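Local coordinates for BH2331 protein (Bacillus halodurans, PDB 1VL5) that is a putative methyltransferase that probably uses S-adenosylmethionine as its methyl donor, at residues A[141-154]-A[163-175]. Residues are numbered along the deposited sequence; the frame is centred on the assembly and turned at random.
Sequences NSAPENDAFDVFYN and SHHRAWKKSDWLK
A salt-bridge network joins helix 147-160, which follows strand 134-142 of the central sheet, to the loop leading into helix 170-180. Asp-150 lies at its middle. Arg-166 grips this carboxylate end-on: Arg-166 NH1 donates to Asp-150 OD1 and NH2 to Asp-150 OD2, each at 2.8 Å and on the syn lone pairs. The two planes are nearly coplanar, 29° apart. Lys-169 NZ meets Asp-150 OD2 from the anti side at 2.7 Å. Its chain runs extended and bends only at the tip (chi4 -41°), so NZ also reaches Asp-147 OD1 and the carbonyls of Pro-144 and Glu-145. Arg-166 NH2 makes a second salt bridge, to Asp-172 OD2, which also accepts from Lys-169 N. At helix 170-180, Glu-145 OE2 accepts from Ser-171 N at 3.1 Å. One turn on from Asp-150, Asn-154 pairs with the backbone of Ala-167: Asn-154 OD1 accepts from Ala-167 N at 2.8 Å and ND2 donates to Ala-167 O at 2.9 Å. His-164 NE2 also donates to Asn-154 OD1, in the ring plane. A leucine in place of Asn-154 would probably leave the Ala-167 backbone and His-164 NE2 without these partners. Two cations, Arg-166 and Lys-169, share the Asp-150 carboxylate, which probably favours its ionised form and fixes its rotation.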
loop_
_atom_site.group_PDB
_atom_site.type_symbol
_atom_site.label_atom_id
_atom_site.label_comp_id
_atom_site.label_asym_id
_atom_site.label_seq_id
_atom_site.Cartn_x
_atom_site.Cartn_y
_atom_site.Cartn_z
ATOM N N ASN A 141 0.986 3.484 3.367
ATOM C CA ASN A 141 1.508 4.561 4.211
ATOM C C ASN A 141 0.600 5.727 4.106
ATOM O O ASN A 141 -0.025 5.937 3.065
ATOM C CB ASN A 141 2.873 4.996 3.752
ATOM C CG ASN A 141 3.784 3.829 3.556
ATOM O OD1 ASN A 141 4.038 3.051 4.493
ATOM N ND2 ASN A 141 4.245 3.658 2.311
ATOM N N SER A 142 0.530 6.475 5.209
ATOM C CA SER A 142 -0.418 7.560 5.376
ATOM C C SER A 142 0.285 8.816 5.820
ATOM O O SER A 142 1.298 8.756 6.435
ATOM C CB SER A 142 -1.556 7.164 6.334
ATOM O OG SER A 142 -1.062 6.595 7.525
ATOM N N ALA A 143 -0.278 9.964 5.446
ATOM C CA ALA A 143 0.231 11.272 5.815
ATOM C C ALA A 143 -0.557 11.845 6.990
ATOM O O ALA A 143 -1.742 11.549 7.124
ATOM C CB ALA A 143 0.105 12.218 4.597
ATOM N N PRO A 144 0.109 12.625 7.849
ATOM C CA PRO A 144 -0.566 13.362 8.919
ATOM C C PRO A 144 -1.682 14.257 8.410
ATOM O O PRO A 144 -1.681 14.757 7.263
ATOM C CB PRO A 144 0.553 14.231 9.502
ATOM C CG PRO A 144 1.760 13.493 9.251
ATOM C CD PRO A 144 1.561 12.802 7.924
ATOM N N GLU A 145 -2.617 14.511 9.292
ATOM C CA GLU A 145 -3.643 15.459 8.991
ATOM C C GLU A 145 -3.052 16.859 8.921
ATOM O O GLU A 145 -3.498 17.682 8.120
ATOM C CB GLU A 145 -4.743 15.394 10.035
ATOM C CG GLU A 145 -5.512 14.135 10.068
ATOM C CD GLU A 145 -6.235 13.813 8.767
ATOM O OE1 GLU A 145 -6.798 14.736 8.112
ATOM O OE2 GLU A 145 -6.211 12.608 8.426
ATOM N N ASN A 146 -2.037 17.113 9.729
ATOM C CA ASN A 146 -1.339 18.411 9.725
ATOM C C ASN A 146 -0.680 18.628 8.347
ATOM O O ASN A 146 0.026 17.747 7.881
ATOM C CB ASN A 146 -0.296 18.422 10.841
ATOM C CG ASN A 146 0.537 19.714 10.862
ATOM O OD1 ASN A 146 1.358 19.992 9.977
ATOM N ND2 ASN A 146 0.281 20.508 11.841
ATOM N N ASP A 147 -0.983 19.745 7.665
ATOM C CA ASP A 147 -0.558 19.921 6.273
ATOM C C ASP A 147 0.931 20.051 6.082
ATOM O O ASP A 147 1.469 19.549 5.073
ATOM C CB ASP A 147 -1.259 21.113 5.583
ATOM C CG ASP A 147 -2.738 20.895 5.410
ATOM O OD1 ASP A 147 -3.158 19.850 4.822
ATOM O OD2 ASP A 147 -3.484 21.713 5.933
ATOM N N ALA A 148 1.593 20.748 7.010
ATOM C CA ALA A 148 3.034 20.934 6.934
ATOM C C ALA A 148 3.746 19.602 7.043
ATOM O O ALA A 148 4.702 19.356 6.286
ATOM C CB ALA A 148 3.528 21.859 8.019
ATOM N N PHE A 149 3.270 18.748 7.951
ATOM C CA PHE A 149 3.843 17.411 8.129
ATOM C C PHE A 149 3.509 16.446 7.017
ATOM O O PHE A 149 4.307 15.549 6.656
ATOM C CB PHE A 149 3.469 16.843 9.517
ATOM C CG PHE A 149 3.997 17.669 10.682
ATOM C CD1 PHE A 149 5.201 18.354 10.585
ATOM C CD2 PHE A 149 3.349 17.649 11.917
ATOM C CE1 PHE A 149 5.681 19.116 11.633
ATOM C CE2 PHE A 149 3.832 18.390 12.998
ATOM C CZ PHE A 149 5.035 19.094 12.860
ATOM N N ASP A 150 2.299 16.591 6.490
ATOM C CA ASP A 150 1.872 15.906 5.287
ATOM C C ASP A 150 2.805 16.198 4.108
ATOM O O ASP A 150 3.364 15.304 3.476
ATOM C CB ASP A 150 0.433 16.375 4.963
ATOM C CG ASP A 150 -0.135 15.809 3.655
ATOM O OD1 ASP A 150 0.555 15.138 2.893
ATOM O OD2 ASP A 150 -1.292 16.085 3.370
ATOM N N VAL A 151 2.950 17.472 3.797
ATOM C CA VAL A 151 3.743 17.899 2.678
ATOM C C VAL A 151 5.221 17.448 2.829
ATOM O O VAL A 151 5.863 16.976 1.855
ATOM C CB VAL A 151 3.574 19.404 2.452
ATOM C CG1 VAL A 151 4.452 19.922 1.303
ATOM C CG2 VAL A 151 2.099 19.715 2.084
ATOM N N PHE A 152 5.729 17.535 4.044
ATOM C CA PHE A 152 7.101 17.210 4.337
ATOM C C PHE A 152 7.355 15.726 4.181
ATOM O O PHE A 152 8.346 15.330 3.565
ATOM C CB PHE A 152 7.420 17.679 5.779
ATOM C CG PHE A 152 8.763 17.239 6.282
ATOM C CD1 PHE A 152 9.921 17.910 5.925
ATOM C CD2 PHE A 152 8.876 16.158 7.102
ATOM C CE1 PHE A 152 11.132 17.487 6.391
ATOM C CE2 PHE A 152 10.083 15.744 7.534
ATOM C CZ PHE A 152 11.210 16.407 7.191
ATOM N N TYR A 153 6.453 14.918 4.754
ATOM C CA TYR A 153 6.538 13.464 4.720
ATOM C C TYR A 153 6.537 13.042 3.266
ATOM O O TYR A 153 7.378 12.285 2.840
ATOM C CB TYR A 153 5.358 12.800 5.483
ATOM C CG TYR A 153 5.329 11.318 5.283
ATOM C CD1 TYR A 153 6.310 10.516 5.837
ATOM C CD2 TYR A 153 4.346 10.701 4.481
ATOM C CE1 TYR A 153 6.323 9.113 5.616
ATOM C CE2 TYR A 153 4.382 9.278 4.236
ATOM C CZ TYR A 153 5.365 8.518 4.805
ATOM O OH TYR A 153 5.421 7.131 4.588
ATOM N N ASN A 154 5.603 13.575 2.489
ATOM C CA ASN A 154 5.497 13.205 1.111
ATOM C C ASN A 154 6.714 13.690 0.272
ATOM O O ASN A 154 7.177 12.970 -0.623
ATOM C CB ASN A 154 4.184 13.722 0.528
ATOM C CG ASN A 154 3.064 12.739 0.704
ATOM O OD1 ASN A 154 3.136 11.637 0.167
ATOM N ND2 ASN A 154 2.058 13.089 1.516
ATOM N N SER A 163 9.231 7.468 -8.179
ATOM C CA SER A 163 7.904 7.009 -8.609
ATOM C C SER A 163 6.791 7.134 -7.554
ATOM O O SER A 163 5.664 6.712 -7.808
ATOM C CB SER A 163 7.994 5.557 -9.071
ATOM O OG SER A 163 7.997 4.668 -7.965
ATOM N N HIS A 164 7.107 7.665 -6.365
ATOM C CA HIS A 164 6.115 7.960 -5.348
ATOM C C HIS A 164 5.192 9.070 -5.849
ATOM O O HIS A 164 5.666 10.131 -6.281
ATOM C CB HIS A 164 6.812 8.409 -4.072
ATOM C CG HIS A 164 5.891 8.864 -2.980
ATOM N ND1 HIS A 164 5.359 8.001 -2.062
ATOM C CD2 HIS A 164 5.406 10.090 -2.666
ATOM C CE1 HIS A 164 4.635 8.678 -1.192
ATOM N NE2 HIS A 164 4.638 9.949 -1.537
ATOM N N HIS A 165 3.881 8.846 -5.806
ATOM C CA HIS A 165 2.956 9.943 -6.044
ATOM C C HIS A 165 2.524 10.631 -4.751
ATOM O O HIS A 165 2.881 11.793 -4.474
ATOM C CB HIS A 165 1.749 9.479 -6.847
ATOM C CG HIS A 165 0.746 10.574 -7.085
ATOM N ND1 HIS A 165 1.123 11.855 -7.423
ATOM C CD2 HIS A 165 -0.606 10.589 -7.020
ATOM C CE1 HIS A 165 0.048 12.611 -7.543
ATOM N NE2 HIS A 165 -1.017 11.867 -7.319
ATOM N N ARG A 166 1.745 9.928 -3.936
ATOM C CA ARG A 166 1.235 10.542 -2.712
ATOM C C ARG A 166 0.767 9.522 -1.722
ATOM O O ARG A 166 0.074 8.573 -2.076
ATOM C CB ARG A 166 0.096 11.521 -3.008
ATOM C CG ARG A 166 -0.499 12.125 -1.779
ATOM C CD ARG A 166 -1.423 13.325 -2.064
ATOM N NE ARG A 166 -2.193 13.684 -0.866
ATOM C CZ ARG A 166 -1.673 14.262 0.225
ATOM N NH1 ARG A 166 -0.395 14.538 0.285
ATOM N NH2 ARG A 166 -2.432 14.527 1.280
ATOM N N ALA A 167 1.229 9.693 -0.497
ATOM C CA ALA A 167 0.664 9.060 0.684
ATOM C C ALA A 167 -0.400 10.007 1.208
ATOM O O ALA A 167 -0.097 11.114 1.616
ATOM C CB ALA A 167 1.754 8.823 1.732
ATOM N N TRP A 168 -1.659 9.566 1.148
ATOM C CA TRP A 168 -2.788 10.401 1.417
ATOM C C TRP A 168 -3.071 10.405 2.915
ATOM O O TRP A 168 -2.636 9.479 3.650
ATOM C CB TRP A 168 -3.996 9.919 0.613
ATOM C CG TRP A 168 -3.770 9.967 -0.840
ATOM C CD1 TRP A 168 -3.080 9.045 -1.594
ATOM C CD2 TRP A 168 -4.197 10.988 -1.758
ATOM N NE1 TRP A 168 -3.058 9.443 -2.911
ATOM C CE2 TRP A 168 -3.721 10.635 -3.034
ATOM C CE3 TRP A 168 -4.953 12.144 -1.628
ATOM C CZ2 TRP A 168 -3.972 11.409 -4.167
ATOM C CZ3 TRP A 168 -5.168 12.930 -2.745
ATOM C CH2 TRP A 168 -4.711 12.542 -4.001
ATOM N N LYS A 169 -3.745 11.463 3.370
ATOM C CA LYS A 169 -4.228 11.549 4.755
ATOM C C LYS A 169 -5.262 10.450 4.963
ATOM O O LYS A 169 -5.957 10.040 4.021
ATOM C CB LYS A 169 -4.880 12.892 5.101
ATOM C CG LYS A 169 -4.041 14.163 4.814
ATOM C CD LYS A 169 -4.899 15.395 5.122
ATOM C CE LYS A 169 -4.278 16.813 4.935
ATOM N NZ LYS A 169 -2.910 16.937 5.386
ATOM N N LYS A 170 -5.344 9.972 6.199
ATOM C CA LYS A 170 -6.428 9.128 6.600
ATOM C C LYS A 170 -7.793 9.732 6.254
ATOM O O LYS A 170 -8.651 9.041 5.763
ATOM C CB LYS A 170 -6.296 8.801 8.092
ATOM C CG LYS A 170 -5.109 7.908 8.416
ATOM C CD LYS A 170 -5.057 7.465 9.897
ATOM C CE LYS A 170 -4.889 8.574 10.899
ATOM N NZ LYS A 170 -3.477 9.124 10.852
ATOM N N SER A 171 -7.964 11.046 6.433
ATOM C CA SER A 171 -9.202 11.732 6.054
ATOM C C SER A 171 -9.441 11.715 4.551
ATOM O O SER A 171 -10.594 11.679 4.121
ATOM C CB SER A 171 -9.195 13.186 6.534
ATOM O OG SER A 171 -8.018 13.833 6.065
ATOM N N ASP A 172 -8.364 11.719 3.767
ATOM C CA ASP A 172 -8.460 11.672 2.309
ATOM C C ASP A 172 -9.028 10.325 1.923
ATOM O O ASP A 172 -9.882 10.244 1.051
ATOM C CB ASP A 172 -7.099 11.818 1.621
ATOM C CG ASP A 172 -6.481 13.224 1.717
ATOM O OD1 ASP A 172 -7.214 14.226 1.827
ATOM O OD2 ASP A 172 -5.219 13.289 1.662
ATOM N N TRP A 173 -8.533 9.252 2.529
ATOM C CA TRP A 173 -9.052 7.912 2.252
ATOM C C TRP A 173 -10.518 7.735 2.685
ATOM O O TRP A 173 -11.277 7.082 2.006
ATOM C CB TRP A 173 -8.204 6.799 2.911
ATOM C CG TRP A 173 -6.974 6.543 2.185
ATOM C CD1 TRP A 173 -5.701 6.768 2.620
ATOM C CD2 TRP A 173 -6.867 6.036 0.863
ATOM N NE1 TRP A 173 -4.810 6.419 1.640
ATOM C CE2 TRP A 173 -5.499 5.966 0.553
ATOM C CE3 TRP A 173 -7.801 5.603 -0.090
ATOM C CZ2 TRP A 173 -5.038 5.527 -0.667
ATOM C CZ3 TRP A 173 -7.343 5.143 -1.296
ATOM C CH2 TRP A 173 -5.966 5.095 -1.576
ATOM N N LEU A 174 -10.895 8.264 3.839
ATOM C CA LEU A 174 -12.274 8.221 4.262
ATOM C C LEU A 174 -13.212 8.867 3.260
ATOM O O LEU A 174 -14.296 8.321 2.971
ATOM C CB LEU A 174 -12.478 8.940 5.595
ATOM C CG LEU A 174 -11.804 8.433 6.871
ATOM C CD1 LEU A 174 -12.172 9.380 8.013
ATOM C CD2 LEU A 174 -12.184 7.029 7.182
ATOM N N LYS A 175 -12.831 10.044 2.773
ATOM C CA LYS A 175 -13.610 10.726 1.718
ATOM C C LYS A 175 -13.659 9.921 0.397
ATOM O O LYS A 175 -14.734 9.736 -0.192
ATOM C CB LYS A 175 -13.060 12.122 1.493
ATOM C CG LYS A 175 -13.356 13.054 2.664
ATOM C CD LYS A 175 -12.714 14.439 2.647
ATOM C CE LYS A 175 -13.188 15.309 3.887
ATOM N NZ LYS A 175 -14.734 15.328 4.331
HETATM O O HOH W 1 -1.754 6.522 1.139
HETATM O O HOH W 2 -3.979 11.088 8.484
#